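PDB 3OS7: galactose mutarotase-like protein from Clostridium acetobutylicum, which probably binds carbohydrate and may act as an aldose 1-epimerase, interconverting the anomers of a sugar. Local coordinates for residues 93-98 against 177-182; 227-232 against 236-241. All coordinates share one frame; numbering follows the deposited sequence. Where two conformers were deposited one is given.

Interaction 1. Residues 93-98 against 177-182; sequences KTYKFP and EMPLSV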
ATOM      1  N   LYS A  93      12.359  18.175  19.314  1.00 20.95           N
ATOM      2  CA  LYS A  93      11.139  17.475  19.754  0.50 20.24           C
ATOM      3  C   LYS A  93      11.313  15.965  19.713  1.00 19.15           C
ATOM      4  O   LYS A  93      11.845  15.441  18.745  1.00 18.36           O
ATOM      5  CB  LYS A  93       9.954  17.849  18.868  0.50 20.16           C
ATOM      6  CG  LYS A  93       9.645  19.311  18.845  0.50 20.83           C
ATOM      7  N   THR A  94      10.869  15.280  20.773  1.00 17.29           N
ATOM      8  CA  THR A  94      10.910  13.821  20.841  1.00 16.46           C
ATOM      9  C   THR A  94       9.506  13.266  20.684  1.00 17.03           C
ATOM     10  O   THR A  94       8.569  13.691  21.367  1.00 19.29           O
ATOM     11  CB  THR A  94      11.481  13.317  22.196  1.00 19.75           C
ATOM     12  OG1 THR A  94      12.780  13.867  22.421  1.00 24.03           O
ATOM     13  CG2 THR A  94      11.584  11.790  22.234  1.00 25.35           C
ATOM     14  N   TYR A  95       9.368  12.320  19.770  1.00 15.28           N
ATOM     15  CA  TYR A  95       8.147  11.571  19.570  1.00 12.86           C
ATOM     16  C   TYR A  95       8.370  10.198  20.185  1.00 15.19           C
ATOM     17  O   TYR A  95       9.404   9.561  19.944  1.00 14.51           O
ATOM     18  CB  TYR A  95       7.893  11.439  18.072  1.00 15.83           C
ATOM     19  CG  TYR A  95       7.521  12.736  17.413  1.00 14.07           C
ATOM     20  CD1 TYR A  95       8.499  13.605  16.944  1.00 15.80           C
ATOM     21  CD2 TYR A  95       6.198  13.103  17.274  1.00 18.53           C
ATOM     22  CE1 TYR A  95       8.169  14.809  16.366  1.00 12.22           C
ATOM     23  CE2 TYR A  95       5.856  14.287  16.693  1.00 20.38           C
ATOM     24  CZ  TYR A  95       6.844  15.138  16.230  1.00 18.49           C
ATOM     25  OH  TYR A  95       6.498  16.337  15.645  1.00 17.95           O
ATOM     26  N   LYS A  96       7.425   9.747  20.995  1.00 16.51           N
ATOM     27  CA  LYS A  96       7.526   8.441  21.628  1.00 19.41           C
ATOM     28  C   LYS A  96       6.154   7.762  21.569  1.00 19.00           C
ATOM     29  O   LYS A  96       5.174   8.277  22.106  1.00 17.14           O
ATOM     30  CB  LYS A  96       8.041   8.586  23.052  1.00 21.87           C
ATOM     31  CG  LYS A  96       8.433   7.268  23.708  1.00 23.77           C
ATOM     32  CD  LYS A  96       8.766   7.491  25.182  1.00 33.68           C
ATOM     33  CE  LYS A  96       9.598   6.366  25.747  1.00 39.87           C
ATOM     34  NZ  LYS A  96       8.964   5.061  25.467  1.00 43.87           N
ATOM     35  N   PHE A  97       6.094   6.629  20.873  1.00 16.39           N
ATOM     36  CA  PHE A  97       4.840   5.905  20.662  1.00 17.91           C
ATOM     37  C   PHE A  97       4.836   4.601  21.430  1.00 17.84           C
ATOM     38  O   PHE A  97       5.883   3.997  21.618  1.00 17.14           O
ATOM     39  CB  PHE A  97       4.660   5.577  19.181  1.00 18.52           C
ATOM     40  CG  PHE A  97       4.876   6.735  18.254  1.00 17.90           C
ATOM     41  CD1 PHE A  97       4.500   8.028  18.612  1.00 14.83           C
ATOM     42  CD2 PHE A  97       5.402   6.519  16.990  1.00 22.38           C
ATOM     43  CE1 PHE A  97       4.690   9.086  17.748  1.00 13.47           C
ATOM     44  CE2 PHE A  97       5.601   7.590  16.111  1.00 21.06           C
ATOM     45  CZ  PHE A  97       5.232   8.873  16.489  1.00 18.30           C
ATOM     46  N   PRO A  98       3.658   4.136  21.858  1.00 20.48           N
ATOM     47  CA  PRO A  98       3.627   2.838  22.540  1.00 20.25           C
ATOM     48  C   PRO A  98       4.071   1.719  21.598  1.00 19.36           C
ATOM     49  O   PRO A  98       3.736   1.773  20.442  1.00 24.07           O
ATOM     50  CB  PRO A  98       2.152   2.680  22.918  1.00 21.74           C
ATOM     51  CG  PRO A  98       1.630   4.062  22.997  1.00 26.16           C
ATOM     52  CD  PRO A  98       2.365   4.833  21.944  1.00 22.72           C
ATOM     53  N   GLU A 177       5.706  21.815  12.215  1.00 21.19           N
ATOM     54  CA  GLU A 177       6.232  20.900  11.215  1.00 21.10           C
ATOM     55  C   GLU A 177       5.877  19.447  11.567  1.00 18.47           C
ATOM     56  O   GLU A 177       6.152  19.015  12.667  1.00 19.95           O
ATOM     57  CB  GLU A 177       7.749  21.067  11.198  1.00 26.32           C
ATOM     58  CG  GLU A 177       8.403  20.657   9.940  1.00 33.19           C
ATOM     59  CD  GLU A 177       9.920  20.683  10.020  1.00 43.41           C
ATOM     60  OE1 GLU A 177      10.501  20.968  11.103  1.00 54.61           O
ATOM     61  OE2 GLU A 177      10.533  20.398   8.983  1.00 46.40           O
HETATM   62  N   MSE A 178       5.290  18.712  10.619  1.00 17.70           N
HETATM   63  CA  MSE A 178       4.786  17.364  10.849  1.00 16.24           C
HETATM   64  C   MSE A 178       5.659  16.323  10.134  1.00 17.11           C
HETATM   65  O   MSE A 178       5.828  16.376   8.925  1.00 15.38           O
HETATM   66  CB  MSE A 178       3.364  17.233  10.337  1.00 15.01           C
HETATM   67  CG  MSE A 178       2.677  15.948  10.760  1.00 18.90           C
HETATM   68 SE   MSE A 178       0.993  15.673   9.905  0.75 19.96          SE
HETATM   69  CE  MSE A 178       1.522  14.701   8.337  1.00 28.86           C
ATOM     70  N   PRO A 179       6.189  15.355  10.884  1.00 15.68           N
ATOM     71  CA  PRO A 179       6.909  14.240  10.238  1.00 15.58           C
ATOM     72  C   PRO A 179       6.016  13.492   9.273  1.00 14.62           C
ATOM     73  O   PRO A 179       4.829  13.297   9.559  1.00 15.46           O
ATOM     74  CB  PRO A 179       7.233  13.311  11.421  1.00 17.60           C
ATOM     75  CG  PRO A 179       7.186  14.219  12.629  1.00 16.78           C
ATOM     76  CD  PRO A 179       6.161  15.236  12.343  1.00 16.43           C
ATOM     77  N   LEU A 180       6.577  13.007   8.169  1.00 15.89           N
ATOM     78  CA  LEU A 180       5.770  12.359   7.152  1.00 16.84           C
ATOM     79  C   LEU A 180       6.513  11.177   6.531  1.00 16.51           C
ATOM     80  O   LEU A 180       7.621  11.321   5.999  1.00 16.38           O
ATOM     81  CB  LEU A 180       5.462  13.347   6.029  1.00 18.80           C
ATOM     82  CG  LEU A 180       4.643  12.807   4.851  1.00 21.27           C
ATOM     83  CD1 LEU A 180       3.193  12.623   5.230  1.00 21.37           C
ATOM     84  CD2 LEU A 180       4.785  13.778   3.709  1.00 31.70           C
ATOM     85  N   SER A 181       5.864  10.028   6.582  1.00 14.56           N
ATOM     86  CA  SER A 181       6.279   8.844   5.830  1.00 14.26           C
ATOM     87  C   SER A 181       5.000   8.035   5.628  1.00 13.17           C
ATOM     88  O   SER A 181       4.238   7.839   6.562  1.00 13.93           O
ATOM     89  CB  SER A 181       7.316   8.086   6.610  1.00 15.61           C
ATOM     90  OG  SER A 181       7.720   6.916   5.950  1.00 15.22           O
ATOM     91  N   VAL A 182       4.747   7.652   4.398  1.00 11.92           N
ATOM     92  CA  VAL A 182       3.502   7.024   3.999  1.00 12.60           C
ATOM     93  C   VAL A 182       3.834   5.786   3.165  1.00 13.52           C
ATOM     94  O   VAL A 182       4.809   5.773   2.420  1.00 11.15           O
ATOM     95  CB  VAL A 182       2.661   7.971   3.109  1.00 15.23           C
ATOM     96  CG1 VAL A 182       1.321   7.295   2.657  1.00 12.81           C
ATOM     97  CG2 VAL A 182       2.376   9.272   3.818  1.00 16.41           C
TER
HETATM   98  O   HOH W   1       7.546  18.801  15.247  1.00 24.87           O
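Tyr95 and Pro179 face each other from two strands that never pair: their CA atoms, the nearest across the contact, are 9.8 Å apart, and no backbone hydrogen bond joins 93-98 to 177-182. This is a side-chain contact between a small separate sheet and the long strand 178-189 of a galactose mutarotase-like fold, made from an outermost strand of the antiparallel sheet 82-90, 93-96 and 106-108 to the start of 178-189. The two side chains approach from opposite directions. The tyrosine has CG beside its backbone N and anti to the carbonyl carbon (chi1 -69°), which carries the phenol across the gap. Its outer end then meets the proline ring obliquely, with Tyr95 CZ 3.7 Å from Pro179 CG, and the hydroxyl rests against the next ring carbon, Tyr95 OH lying 3.5 Å from Pro179 CD. The patch is small, 94 Å² in all, yet both residues are buried. Phe88, on the adjoining strand, stacks with the Tyr95 ring and also touches Pro179, so the phenol and the proline share an aromatic neighbour. A tetraethylene glycol, probably an additive of crystallisation, lies about 4 Å from the Pro179 side chain.

The phenol oxygen of this buried tyrosine keeps polar partners beside the apolar contact. Tyr95 OH is hydrogen-bonded to His149 NE2 and to one water as well, two partners that together should limit swinging of the ring. The nearest carbonyl of the other segment is too far for a direct bond, Tyr95 OH and Glu177 O being 4.0 Å apart, and the water spans that distance: it sits 2.7 Å from Tyr95 OH and donates a hydrogen bond to Glu177 O at 2.9 Å.

Interaction 2. Residues 227-232 against 236-241; sequences TGEQKE and NGVAVA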
ATOM      1  N   THR A 227      21.677  -8.936  -6.093  1.00 19.31           N
ATOM      2  CA  THR A 227      22.482 -10.117  -6.280  1.00 21.85           C
ATOM      3  C   THR A 227      21.588 -11.329  -6.300  1.00 21.82           C
ATOM      4  O   THR A 227      20.473 -11.298  -5.793  1.00 20.86           O
ATOM      5  CB  THR A 227      23.520 -10.289  -5.179  1.00 25.19           C
ATOM      6  OG1 THR A 227      22.863 -10.258  -3.910  1.00 31.32           O
ATOM      7  CG2 THR A 227      24.574  -9.187  -5.247  1.00 29.02           C
ATOM      8  N   GLY A 228      22.084 -12.389  -6.920  1.00 23.31           N
ATOM      9  CA  GLY A 228      21.354 -13.654  -6.980  1.00 24.72           C
ATOM     10  C   GLY A 228      19.961 -13.507  -7.550  1.00 21.97           C
ATOM     11  O   GLY A 228      19.751 -12.854  -8.586  1.00 20.55           O
ATOM     12  N   GLU A 229      19.009 -14.092  -6.846  1.00 20.40           N
ATOM     13  CA  GLU A 229      17.644 -14.083  -7.268  1.00 21.54           C
ATOM     14  C   GLU A 229      17.056 -12.658  -7.410  1.00 18.41           C
ATOM     15  O   GLU A 229      16.106 -12.451  -8.160  1.00 20.66           O
ATOM     16  CB  GLU A 229      16.837 -14.861  -6.260  1.00 23.17           C
ATOM     17  CG  GLU A 229      15.406 -14.987  -6.615  1.00 30.47           C
ATOM     18  CD  GLU A 229      14.637 -15.741  -5.549  1.00 43.44           C
ATOM     19  OE1 GLU A 229      14.547 -15.233  -4.401  1.00 43.98           O
ATOM     20  OE2 GLU A 229      14.129 -16.833  -5.875  1.00 37.78           O
ATOM     21  N   GLN A 230      17.614 -11.706  -6.670  1.00 19.30           N
ATOM     22  CA  GLN A 230      17.118 -10.312  -6.715  1.00 16.34           C
ATOM     23  C   GLN A 230      17.207  -9.752  -8.133  1.00 15.23           C
ATOM     24  O   GLN A 230      16.395  -8.926  -8.541  1.00 13.01           O
ATOM     25  CB  GLN A 230      17.898  -9.412  -5.727  1.00 16.57           C
ATOM     26  CG  GLN A 230      17.858  -9.875  -4.285  1.00 18.28           C
ATOM     27  CD  GLN A 230      18.830  -9.169  -3.376  1.00 17.67           C
ATOM     28  OE1 GLN A 230      19.646  -8.361  -3.803  1.00 20.11           O
ATOM     29  NE2 GLN A 230      18.756  -9.494  -2.088  1.00 23.05           N
ATOM     30  N   LYS A 231      18.189 -10.216  -8.904  1.00 14.88           N
ATOM     31  CA  LYS A 231      18.363  -9.740 -10.263  1.00 16.38           C
ATOM     32  C   LYS A 231      17.178 -10.039 -11.137  1.00 17.31           C
ATOM     33  O   LYS A 231      16.910  -9.304 -12.082  1.00 18.57           O
ATOM     34  CB  LYS A 231      19.625 -10.350 -10.878  1.00 17.15           C
ATOM     35  CG  LYS A 231      20.881  -9.884 -10.159  1.00 21.15           C
ATOM     36  CD  LYS A 231      22.158 -10.262 -10.951  1.00 33.38           C
ATOM     37  CE  LYS A 231      23.412 -10.042 -10.113  1.00 46.25           C
ATOM     38  NZ  LYS A 231      24.687 -10.495 -10.767  1.00 56.23           N
ATOM     39  N   GLU A 232      16.436 -11.098 -10.798  1.00 15.27           N
ATOM     40  CA  GLU A 232      15.288 -11.518 -11.595  1.00 14.42           C
ATOM     41  C   GLU A 232      14.112 -10.541 -11.497  1.00 13.25           C
ATOM     42  O   GLU A 232      13.245 -10.515 -12.366  1.00 14.27           O
ATOM     43  CB  GLU A 232      14.807 -12.897 -11.158  1.00 15.14           C
ATOM     44  CG  GLU A 232      15.830 -14.075 -11.312  1.00 21.98           C
ATOM     45  CD  GLU A 232      15.351 -15.367 -10.534  1.00 43.16           C
ATOM     46  OE1 GLU A 232      14.126 -15.705 -10.544  1.00 42.20           O
ATOM     47  OE2 GLU A 232      16.199 -16.043  -9.902  1.00 52.46           O
ATOM     48  N   ASN A 236      13.376 -11.730 -15.735  1.00 19.20           N
ATOM     49  CA  ASN A 236      12.231 -12.579 -16.011  1.00 21.32           C
ATOM     50  C   ASN A 236      11.222 -12.713 -14.872  1.00 20.94           C
ATOM     51  O   ASN A 236      10.173 -13.300 -15.051  1.00 21.18           O
ATOM     52  CB  ASN A 236      12.685 -13.951 -16.496  1.00 27.48           C
ATOM     53  CG  ASN A 236      13.328 -13.900 -17.880  1.00 28.67           C
ATOM     54  OD1 ASN A 236      14.448 -14.332 -18.049  1.00 36.20           O
ATOM     55  ND2 ASN A 236      12.611 -13.351 -18.862  1.00 35.06           N
ATOM     56  N   GLY A 237      11.529 -12.143 -13.713  1.00 17.98           N
ATOM     57  CA  GLY A 237      10.605 -12.156 -12.592  1.00 15.32           C
ATOM     58  C   GLY A 237      10.919 -13.254 -11.594  1.00 16.50           C
ATOM     59  O   GLY A 237      11.443 -14.315 -11.957  1.00 15.94           O
ATOM     60  N   VAL A 238      10.607 -12.983 -10.321  1.00 15.82           N
ATOM     61  CA  VAL A 238      10.842 -13.903  -9.216  1.00 15.31           C
ATOM     62  C   VAL A 238       9.589 -14.789  -9.019  1.00 14.85           C
ATOM     63  O   VAL A 238       8.472 -14.292  -9.017  1.00 14.82           O
ATOM     64  CB  VAL A 238      11.184 -13.137  -7.938  1.00 17.93           C
ATOM     65  CG1 VAL A 238      11.148 -14.050  -6.719  1.00 19.39           C
ATOM     66  CG2 VAL A 238      12.581 -12.460  -8.063  1.00 19.07           C
ATOM     67  N   ALA A 239       9.793 -16.102  -8.861  1.00 15.44           N
ATOM     68  CA  ALA A 239       8.688 -17.045  -8.552  1.00 17.67           C
ATOM     69  C   ALA A 239       8.403 -16.873  -7.078  1.00 19.35           C
ATOM     70  O   ALA A 239       9.006 -17.515  -6.225  1.00 19.63           O
ATOM     71  CB  ALA A 239       9.089 -18.500  -8.873  1.00 19.84           C
ATOM     72  N   VAL A 240       7.497 -15.960  -6.780  1.00 19.55           N
ATOM     73  CA  VAL A 240       7.294 -15.466  -5.426  1.00 20.41           C
ATOM     74  C   VAL A 240       6.772 -16.540  -4.475  1.00 21.04           C
ATOM     75  O   VAL A 240       6.956 -16.432  -3.287  1.00 22.56           O
ATOM     76  CB  VAL A 240       6.353 -14.234  -5.437  1.00 22.04           C
ATOM     77  CG1 VAL A 240       4.980 -14.593  -5.994  1.00 19.38           C
ATOM     78  CG2 VAL A 240       6.213 -13.617  -4.075  1.00 24.46           C
ATOM     79  N   ALA A 241       6.146 -17.572  -5.006  1.00 18.25           N
ATOM     80  CA  ALA A 241       5.572 -18.606  -4.142  1.00 22.44           C
ATOM     81  C   ALA A 241       6.561 -19.707  -3.759  1.00 23.25           C
ATOM     82  O   ALA A 241       6.199 -20.599  -3.017  1.00 27.84           O
ATOM     83  CB  ALA A 241       4.361 -19.213  -4.805  1.00 22.12           C
TER
HETATM   84  O   HOH W   2      12.490 -16.992  -8.791  1.00 24.32           O
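Val238 is held against two glutamates, Glu229 and Glu232, that stand one turn apart on a short helical stretch, an example of a loop that folds back and packs on itself. The side chains of Glu229 and Val238 cross at about a right angle. Glu229 runs out extended, with CG anti to its own N (chi1 -177°), and this brings its carboxylate carbon alongside one methyl, Glu229 CD to Val238 CG1 at 4.0 Å. The other methyl turns into the helical turn: Val238 CG2 is 3.5 Å from Glu229 O and 3.8 Å from Glu232 CB. Gly237 N, in a residue of positive phi, draws the two parts of the loop together by donating to Glu232 O at 2.7 Å; the bond is bent, 137° at the hydrogen, and the donor is tilted 29° from the carbonyl plane. Beyond the valine, a water ties the carboxylates to the backbone, donating to Glu232 OE1 at 2.7 Å and accepting from Ala239 N, with a weak, longer link to Glu229 OE2. That last oxygen has its stronger partner in His243. The loop lies between strands 222-224 and 246-256 and rests on strand 201-213, where Val238 forms a backbone hydrogen bond with Val203 and Glu232 packs against Arg202.

In the fold
One contact joins two strands of different sheets, the other folds a loop on itself, and they come in series along the chain, interaction 1 closing before interaction 2 opens. Their centres lie about 35 Å apart and their nearest atoms about 20 Å, so neither touches the other, although all four segments belong to the same epimerase family region. The 93-98/177-182 contact is long-range, tying segments 79 residues apart; interaction 2 is local, beside strand 201-213. Strands 178-189 and 201-213 are linked through pairings by way of 297-303, 285-289 and 246-256. The contacts, centred about 20 and 21 Å from the centre of the chain, are independent of each other.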